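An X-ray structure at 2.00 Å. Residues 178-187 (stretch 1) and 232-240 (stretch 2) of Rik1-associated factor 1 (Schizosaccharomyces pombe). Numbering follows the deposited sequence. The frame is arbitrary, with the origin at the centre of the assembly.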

ATOM      1  N   GLU A 178     -20.312 -10.077 -12.815  1.00 29.27           N
ATOM      2  CA  GLU A 178     -21.245  -9.768 -13.914  1.00 31.97           C
ATOM      3  C   GLU A 178     -21.014  -8.365 -14.441  1.00 36.04           C
ATOM      4  O   GLU A 178     -21.128  -8.107 -15.642  1.00 37.98           O
ATOM      5  CB  GLU A 178     -22.699  -9.842 -13.438  1.00 31.94           C
ATOM      6  CG  GLU A 178     -23.238 -11.239 -13.156  1.00 43.36           C
ATOM      7  CD  GLU A 178     -24.643 -11.178 -12.564  1.00 52.00           C
ATOM      8  OE1 GLU A 178     -25.302 -10.131 -12.766  1.00 52.54           O
ATOM      9  OE2 GLU A 178     -25.082 -12.144 -11.889  1.00 46.67           O
ATOM     10  N   LYS A 179     -20.721  -7.449 -13.522  1.00 32.76           N
ATOM     11  CA  LYS A 179     -20.535  -6.045 -13.870  1.00 32.48           C
ATOM     12  C   LYS A 179     -19.125  -5.737 -14.381  1.00 30.24           C
ATOM     13  O   LYS A 179     -18.827  -4.592 -14.702  1.00 34.96           O
ATOM     14  CB  LYS A 179     -20.877  -5.163 -12.662  1.00 32.42           C
ATOM     15  CG  LYS A 179     -22.373  -5.184 -12.313  1.00 32.99           C
ATOM     16  CD  LYS A 179     -22.638  -4.454 -11.019  1.00 35.85           C
ATOM     17  CE  LYS A 179     -24.118  -4.207 -10.809  1.00 39.81           C
ATOM     18  NZ  LYS A 179     -24.342  -3.576  -9.481  1.00 39.38           N
ATOM     19  N   GLY A 180     -18.276  -6.756 -14.467  1.00 26.69           N
ATOM     20  CA  GLY A 180     -16.923  -6.587 -14.975  1.00 30.55           C
ATOM     21  C   GLY A 180     -15.983  -5.781 -14.072  1.00 28.79           C
ATOM     22  O   GLY A 180     -15.014  -5.216 -14.569  1.00 29.17           O
ATOM     23  N   TYR A 181     -16.257  -5.750 -12.763  1.00 24.51           N
ATOM     24  CA  TYR A 181     -15.410  -5.042 -11.806  1.00 23.37           C
ATOM     25  C   TYR A 181     -14.048  -5.700 -11.587  1.00 24.44           C
ATOM     26  O   TYR A 181     -13.881  -6.905 -11.773  1.00 24.11           O
ATOM     27  CB  TYR A 181     -16.110  -4.910 -10.445  1.00 26.04           C
ATOM     28  CG  TYR A 181     -17.315  -3.981 -10.427  1.00 24.67           C
ATOM     29  CD1 TYR A 181     -17.593  -3.132 -11.493  1.00 30.03           C
ATOM     30  CD2 TYR A 181     -18.175  -3.969  -9.344  1.00 21.13           C
ATOM     31  CE1 TYR A 181     -18.698  -2.275 -11.459  1.00 27.12           C
ATOM     32  CE2 TYR A 181     -19.279  -3.139  -9.313  1.00 25.59           C
ATOM     33  CZ  TYR A 181     -19.529  -2.291 -10.373  1.00 28.02           C
ATOM     34  OH  TYR A 181     -20.633  -1.465 -10.337  1.00 32.22           O
ATOM     35  N   SER A 182     -13.075  -4.896 -11.186  1.00 24.33           N
ATOM     36  CA  SER A 182     -11.754  -5.420 -10.830  1.00 25.37           C
ATOM     37  C   SER A 182     -11.642  -5.418  -9.321  1.00 25.52           C
ATOM     38  O   SER A 182     -12.157  -4.510  -8.676  1.00 25.32           O
ATOM     39  CB  SER A 182     -10.657  -4.575 -11.449  1.00 24.78           C
ATOM     40  OG  SER A 182     -10.618  -4.773 -12.863  1.00 33.39           O
ATOM     41  N   ALA A 183     -11.027  -6.454  -8.753  1.00 20.90           N
ATOM     42  CA  ALA A 183     -10.733  -6.460  -7.332  1.00 23.26           C
ATOM     43  C   ALA A 183      -9.389  -5.768  -7.180  1.00 24.61           C
ATOM     44  O   ALA A 183      -8.359  -6.263  -7.680  1.00 23.35           O
ATOM     45  CB  ALA A 183     -10.669  -7.862  -6.790  1.00 23.65           C
ATOM     46  N   SER A 184      -9.387  -4.626  -6.498  1.00 26.78           N
ATOM     47  CA  SER A 184      -8.171  -3.817  -6.417  1.00 23.27           C
ATOM     48  C   SER A 184      -7.673  -3.477  -5.000  1.00 25.70           C
ATOM     49  O   SER A 184      -6.584  -2.918  -4.870  1.00 26.35           O
ATOM     50  CB  SER A 184      -8.374  -2.510  -7.199  1.00 28.15           C
ATOM     51  OG  SER A 184      -8.585  -2.780  -8.582  1.00 33.22           O
ATOM     52  N   LEU A 185      -8.460  -3.774  -3.965  1.00 21.56           N
ATOM     53  CA  LEU A 185      -8.053  -3.515  -2.573  1.00 22.45           C
ATOM     54  C   LEU A 185      -8.376  -4.728  -1.741  1.00 20.52           C
ATOM     55  O   LEU A 185      -9.389  -5.378  -1.990  1.00 21.00           O
ATOM     56  CB  LEU A 185      -8.824  -2.318  -1.996  1.00 18.71           C
ATOM     57  CG  LEU A 185      -8.708  -1.089  -2.904  1.00 23.60           C
ATOM     58  CD1 LEU A 185      -9.780  -0.046  -2.537  1.00 24.64           C
ATOM     59  CD2 LEU A 185      -7.321  -0.544  -2.806  1.00 24.53           C
ATOM     60  N   ILE A 186      -7.589  -5.006  -0.710  1.00 22.29           N
ATOM     61  CA  ILE A 186      -7.878  -6.194   0.108  1.00 17.98           C
ATOM     62  C   ILE A 186      -7.239  -6.078   1.482  1.00 23.51           C
ATOM     63  O   ILE A 186      -6.096  -5.617   1.607  1.00 23.92           O
ATOM     64  CB  ILE A 186      -7.439  -7.488  -0.657  1.00 21.72           C
ATOM     65  CG1 ILE A 186      -8.285  -8.713  -0.258  1.00 21.54           C
ATOM     66  CG2 ILE A 186      -5.907  -7.776  -0.481  1.00 19.13           C
ATOM     67  CD1 ILE A 186      -8.227  -9.859  -1.303  1.00 20.30           C
ATOM     68  N   GLU A 187      -7.990  -6.452   2.521  1.00 21.50           N
ATOM     69  CA  GLU A 187      -7.479  -6.440   3.898  1.00 22.75           C
ATOM     70  C   GLU A 187      -8.136  -7.552   4.731  1.00 23.38           C
ATOM     71  O   GLU A 187      -9.317  -7.868   4.552  1.00 24.53           O
ATOM     72  CB  GLU A 187      -7.775  -5.091   4.606  1.00 24.18           C
ATOM     73  CG  GLU A 187      -7.307  -3.827   3.892  1.00 29.73           C
ATOM     74  CD  GLU A 187      -5.812  -3.506   4.086  1.00 35.70           C
ATOM     75  OE1 GLU A 187      -5.232  -2.832   3.183  1.00 33.52           O
ATOM     76  OE2 GLU A 187      -5.235  -3.916   5.128  1.00 36.07           O
ATOM     77  N   ALA A 232     -23.342   3.087  -2.468  1.00 21.88           N
ATOM     78  CA  ALA A 232     -23.588   3.035  -3.904  1.00 21.09           C
ATOM     79  C   ALA A 232     -22.462   2.279  -4.606  1.00 24.07           C
ATOM     80  O   ALA A 232     -21.394   2.049  -3.994  1.00 23.19           O
ATOM     81  CB  ALA A 232     -23.672   4.465  -4.452  1.00 20.72           C
ATOM     82  N   ASP A 233     -22.661   1.937  -5.887  1.00 21.16           N
ATOM     83  CA  ASP A 233     -21.564   1.388  -6.697  1.00 23.09           C
ATOM     84  C   ASP A 233     -20.638   2.526  -7.102  1.00 25.69           C
ATOM     85  O   ASP A 233     -21.051   3.437  -7.830  1.00 24.46           O
ATOM     86  CB  ASP A 233     -22.072   0.627  -7.930  1.00 27.45           C
ATOM     87  CG  ASP A 233     -22.376  -0.853  -7.627  1.00 34.53           C
ATOM     88  OD1 ASP A 233     -22.733  -1.166  -6.463  1.00 32.74           O
ATOM     89  OD2 ASP A 233     -22.239  -1.697  -8.548  1.00 33.09           O
ATOM     90  N   GLU A 234     -19.411   2.480  -6.572  1.00 22.10           N
ATOM     91  CA  GLU A 234     -18.431   3.562  -6.656  1.00 22.21           C
ATOM     92  C   GLU A 234     -17.061   2.867  -6.698  1.00 24.68           C
ATOM     93  O   GLU A 234     -16.919   1.745  -6.208  1.00 21.62           O
ATOM     94  CB  GLU A 234     -18.508   4.478  -5.418  1.00 22.35           C
ATOM     95  CG  GLU A 234     -19.899   5.121  -5.192  1.00 24.27           C
ATOM     96  CD  GLU A 234     -20.075   5.764  -3.812  1.00 27.59           C
ATOM     97  OE1 GLU A 234     -19.222   5.591  -2.902  1.00 26.18           O
ATOM     98  OE2 GLU A 234     -21.101   6.436  -3.637  1.00 28.28           O
ATOM     99  N   ALA A 235     -16.072   3.528  -7.285  1.00 24.35           N
ATOM    100  CA  ALA A 235     -14.735   2.952  -7.443  1.00 23.06           C
ATOM    101  C   ALA A 235     -13.928   3.186  -6.175  1.00 22.20           C
ATOM    102  O   ALA A 235     -13.508   4.317  -5.886  1.00 24.25           O
ATOM    103  CB  ALA A 235     -14.027   3.578  -8.636  1.00 23.70           C
ATOM    104  N   PHE A 236     -13.683   2.118  -5.436  1.00 21.27           N
ATOM    105  CA  PHE A 236     -12.922   2.219  -4.211  1.00 21.01           C
ATOM    106  C   PHE A 236     -11.433   2.280  -4.499  1.00 20.75           C
ATOM    107  O   PHE A 236     -10.917   1.546  -5.340  1.00 22.32           O
ATOM    108  CB  PHE A 236     -13.295   1.100  -3.244  1.00 21.32           C
ATOM    109  CG  PHE A 236     -14.607   1.349  -2.577  1.00 22.58           C
ATOM    110  CD1 PHE A 236     -15.794   1.148  -3.264  1.00 22.42           C
ATOM    111  CD2 PHE A 236     -14.659   1.852  -1.295  1.00 19.08           C
ATOM    112  CE1 PHE A 236     -17.007   1.442  -2.670  1.00 24.06           C
ATOM    113  CE2 PHE A 236     -15.870   2.144  -0.700  1.00 20.88           C
ATOM    114  CZ  PHE A 236     -17.035   1.945  -1.376  1.00 22.05           C
ATOM    115  N   THR A 237     -10.773   3.193  -3.790  1.00 20.23           N
ATOM    116  CA  THR A 237      -9.404   3.567  -4.059  1.00 21.29           C
ATOM    117  C   THR A 237      -8.471   3.248  -2.900  1.00 22.23           C
ATOM    118  O   THR A 237      -7.281   3.106  -3.103  1.00 21.93           O
ATOM    119  CB  THR A 237      -9.275   5.090  -4.384  1.00 24.20           C
ATOM    120  OG1 THR A 237      -9.768   5.893  -3.290  1.00 23.39           O
ATOM    121  CG2 THR A 237     -10.043   5.449  -5.660  1.00 22.38           C
ATOM    122  N   SER A 238      -8.989   3.120  -1.684  1.00 19.69           N
ATOM    123  CA  SER A 238      -8.078   2.940  -0.572  1.00 20.00           C
ATOM    124  C   SER A 238      -8.785   2.373   0.668  1.00 17.34           C
ATOM    125  O   SER A 238      -9.922   2.705   0.919  1.00 16.98           O
ATOM    126  CB  SER A 238      -7.457   4.315  -0.262  1.00 20.58           C
ATOM    127  OG  SER A 238      -6.902   4.352   1.018  1.00 26.44           O
ATOM    128  N   LEU A 239      -8.086   1.529   1.424  1.00 16.89           N
ATOM    129  CA  LEU A 239      -8.613   0.868   2.625  1.00 14.08           C
ATOM    130  C   LEU A 239      -7.570   1.018   3.695  1.00 22.49           C
ATOM    131  O   LEU A 239      -6.372   0.786   3.434  1.00 21.50           O
ATOM    132  CB  LEU A 239      -8.794  -0.655   2.394  1.00 20.10           C
ATOM    133  CG  LEU A 239      -9.813  -1.199   1.408  1.00 23.43           C
ATOM    134  CD1 LEU A 239      -9.830  -2.774   1.471  1.00 24.00           C
ATOM    135  CD2 LEU A 239     -11.203  -0.695   1.693  1.00 20.00           C
ATOM    136  N   TYR A 240      -7.990   1.409   4.894  1.00 22.02           N
ATOM    137  CA  TYR A 240      -7.028   1.596   5.968  1.00 21.20           C
ATOM    138  C   TYR A 240      -7.632   1.121   7.284  1.00 19.03           C
ATOM    139  O   TYR A 240      -8.676   1.618   7.681  1.00 22.11           O
ATOM    140  CB  TYR A 240      -6.617   3.076   6.061  1.00 20.77           C
ATOM    141  CG  TYR A 240      -5.636   3.384   7.147  1.00 20.81           C
ATOM    142  CD1 TYR A 240      -6.049   3.492   8.476  1.00 21.04           C
ATOM    143  CD2 TYR A 240      -4.293   3.601   6.856  1.00 25.94           C
ATOM    144  CE1 TYR A 240      -5.144   3.815   9.488  1.00 22.72           C
ATOM    145  CE2 TYR A 240      -3.373   3.934   7.874  1.00 26.22           C
ATOM    146  CZ  TYR A 240      -3.812   4.027   9.185  1.00 23.70           C
ATOM    147  OH  TYR A 240      -2.919   4.306  10.194  1.00 29.24           O
TER

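How do the two backbones lie against each other? Stretch 1 passes from the end of a helix through a turn into a strand, and stretch 2 runs from loop into a strand; the two strands point nearly the same way, with an angle of 20° between their N-to-C directions. Their axes come no closer than 7.1 Å, and no backbone hydrogen bond links one to the other, so side chains carry the contact. In register, the CA of Leu-185 lies 6.8 Å from the CA of Ser-238, whereas the CA atoms of Tyr-181 and Ala-235 are 9.1 Å apart. Before its strand, stretch 1 leaves a helix at Gly-180, whose positive phi belongs to a Schellman motif and is a conformation that glycine adopts easily.

What fills the space between the strands? Leu-185 and Leu-239 both point toward the opposing stretch and give the two largest covered areas in the contact. They meet with Leu-185 CB 3.6 Å from Leu-239 CD1, a close apolar contact that covers part of both side chains. Leu-185, with chi1 in m and chi2 in t, also sends its CD1 against the other backbone: this methyl sits 3.4 Å from Phe-236 O and 3.4 Å from Ser-238 N. Leu-185 CD1 is also 3.8 Å from Phe-236 CB, adding a second apolar pairing, although the end of the Phe-236 side chain leads away from stretch 1.

How does the packing continue along the strands? The CD1 methyl of Leu-239 also reaches Glu-187, approaching its CG at 3.7 Å. Glutamate can contribute here because its CB and CG are aliphatic; its carboxylate has no polar partner in stretch 2. Between Leu-185 and Glu-187 in sequence, Ile-186 points away, yet its backbone N lies 3.8 Å from Leu-239 CD1. One leucine methyl thus touches three consecutive residues of stretch 1.

What holds the stretches together ahead of the strands? Here the chemistry becomes polar, and Asp-233 is its focus. Lys-179 extends with chi2 through chi4 all in t, bringing NZ to 3.0 Å from Asp-233 OD2 in a salt bridge that is also a hydrogen bond. Opposite charges reinforce the directional N–H contact. Tyr-181 donates to the same oxygen, with a very short 2.4 Å between Tyr-181 OH and Asp-233 OD2; the acceptor sits at the ring edge, near its plane. One carboxylate oxygen therefore accepts from both an ammonium and a phenol, while Asp-233 OD1 is hydrogen-bonded elsewhere in the structure.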